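Local coordinates for protein transcriptional regulator, LYSR family (Neisseria meningitidis, PDB 4AB5) that is the regulatory domain of a MetR-like, LysR-family DNA-binding transcription factor and probably takes part in controlling methionine biosynthesis genes, at residues M117-L120 and P121-L125. Numbering follows the deposited sequence.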
loop_
_atom_site.group_PDB
_atom_site.type_symbol
_atom_site.label_atom_id
_atom_site.label_comp_id
_atom_site.label_asym_id
_atom_site.label_seq_id
_atom_site.Cartn_x
_atom_site.Cartn_y
_atom_site.Cartn_z
HETATM N N MSE B 117 -11.556 9.425 -10.543
HETATM C CA MSE B 117 -11.350 8.055 -10.088
HETATM C C MSE B 117 -11.969 7.786 -8.722
HETATM O O MSE B 117 -11.962 6.640 -8.277
HETATM C CB MSE B 117 -9.863 7.717 -10.060
HETATM C CG MSE B 117 -9.375 7.078 -11.331
HETATM SE SE MSE B 117 -7.813 8.013 -11.970
HETATM C CE MSE B 117 -8.618 8.884 -13.573
ATOM N N LEU B 118 -12.496 8.817 -8.050
ATOM C CA LEU B 118 -13.102 8.616 -6.736
ATOM C C LEU B 118 -14.627 8.689 -6.796
ATOM O O LEU B 118 -15.169 9.719 -7.174
ATOM C CB LEU B 118 -12.523 9.591 -5.686
ATOM C CG LEU B 118 -11.005 9.647 -5.536
ATOM C CD1 LEU B 118 -10.582 10.918 -4.843
ATOM C CD2 LEU B 118 -10.474 8.431 -4.814
ATOM N N ASP B 119 -15.308 7.587 -6.415
ATOM C CA ASP B 119 -16.765 7.432 -6.420
ATOM C C ASP B 119 -17.525 8.474 -5.623
ATOM O O ASP B 119 -18.470 9.051 -6.160
ATOM C CB ASP B 119 -17.178 6.012 -6.024
ATOM C CG ASP B 119 -17.327 5.041 -7.191
ATOM O OD1 ASP B 119 -16.629 5.213 -8.209
ATOM O OD2 ASP B 119 -18.118 4.097 -7.071
ATOM N N LEU B 120 -17.112 8.745 -4.365
ATOM C CA LEU B 120 -17.745 9.764 -3.517
ATOM C C LEU B 120 -17.706 11.169 -4.163
ATOM O O LEU B 120 -18.789 11.672 -4.459
ATOM C CB LEU B 120 -17.225 9.749 -2.060
ATOM C CG LEU B 120 -17.555 10.997 -1.205
ATOM C CD1 LEU B 120 -18.983 10.981 -0.719
ATOM C CD2 LEU B 120 -16.618 11.113 -0.046
ATOM N N PRO B 121 -16.526 11.779 -4.474
ATOM C CA PRO B 121 -16.539 13.093 -5.141
ATOM C C PRO B 121 -17.303 13.127 -6.463
ATOM O O PRO B 121 -18.152 13.998 -6.642
ATOM C CB PRO B 121 -15.050 13.405 -5.333
ATOM C CG PRO B 121 -14.363 12.634 -4.233
ATOM C CD PRO B 121 -15.138 11.356 -4.183
ATOM N N LYS B 122 -17.043 12.161 -7.357
ATOM C CA LYS B 122 -17.668 12.062 -8.679
ATOM C C LYS B 122 -19.208 11.932 -8.661
ATOM O O LYS B 122 -19.890 12.682 -9.370
ATOM C CB LYS B 122 -17.008 10.931 -9.505
ATOM C CG LYS B 122 -17.681 10.610 -10.841
ATOM C CD LYS B 122 -16.777 9.838 -11.793
ATOM C CE LYS B 122 -16.904 8.344 -11.652
ATOM N NZ LYS B 122 -16.102 7.615 -12.676
ATOM N N LYS B 123 -19.735 10.969 -7.884
ATOM C CA LYS B 123 -21.166 10.658 -7.829
ATOM C C LYS B 123 -21.993 11.488 -6.856
ATOM O O LYS B 123 -23.221 11.450 -6.947
ATOM C CB LYS B 123 -21.373 9.165 -7.499
ATOM C CG LYS B 123 -20.875 8.192 -8.564
ATOM C CD LYS B 123 -20.688 6.804 -7.983
ATOM C CE LYS B 123 -20.992 5.735 -9.003
ATOM N NZ LYS B 123 -20.553 4.394 -8.544
ATOM N N ILE B 124 -21.357 12.170 -5.886
ATOM C CA ILE B 124 -22.090 12.869 -4.823
ATOM C C ILE B 124 -21.715 14.342 -4.601
ATOM O O ILE B 124 -22.599 15.197 -4.562
ATOM C CB ILE B 124 -22.005 12.027 -3.496
ATOM C CG1 ILE B 124 -22.311 10.503 -3.734
ATOM C CG2 ILE B 124 -22.787 12.652 -2.318
ATOM C CD1 ILE B 124 -23.375 9.780 -2.852
ATOM N N LEU B 125 -20.424 14.613 -4.400
ATOM C CA LEU B 125 -19.857 15.916 -4.052
ATOM C C LEU B 125 -19.789 16.894 -5.232
ATOM O O LEU B 125 -20.423 17.948 -5.163
ATOM C CB LEU B 125 -18.463 15.704 -3.413
ATOM C CG LEU B 125 -18.331 15.445 -1.893
ATOM C CD1 LEU B 125 -19.479 14.635 -1.310
ATOM C CD2 LEU B 125 -17.028 14.774 -1.583
#
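The backbone winds into the short helix 119-125, with Leu118 at the N-cap position: Lys122 N bonds to Leu118 O (3.1 Å), and Lys123 N bonds to Asp119 O (2.9 Å). Leu120 O receives Ile124 N at 3.0 Å, though the bond is bent, with an N-H...O angle of 135°. A second, weak bond comes from Leu125 N to Leu120 O (3.4 Å), and here the turn widens to the pi type.

Asp119 and Lys123 are one turn apart, and their side chains run side by side in the same direction. They form a salt bridge, with Lys123 NZ 2.9 Å from Asp119 OD2. The ammonium approaches OD2 from above the carboxylate plane, 62° out of it. Ser182 OG also bonds to Asp119 OD2, and Gln181 O accepts from Lys123 NZ, so the pair ties the helix to strand 171-189.

This helix is the crossover of a beta-alpha-beta unit between parallel strands 108-110 and 134-136, within the LysR substrate-binding domain. Leu120 and Leu125 are buried, and both touch Leu108 of strand 108-110. Leu120 also reaches Ile175 and Leu180 of strand 171-189. The two leucine side chains cross at a slant. With chi1 at 165°, Leu120 swings its CG away from its own N, and CD1 meets Leu125 CD1 at 3.7 Å, while Leu125 CD2 packs against Leu120 CG. At the start of the helix, Pro121 packs its CD and CG against Leu118, with CD 3.5 Å from Leu118 CB.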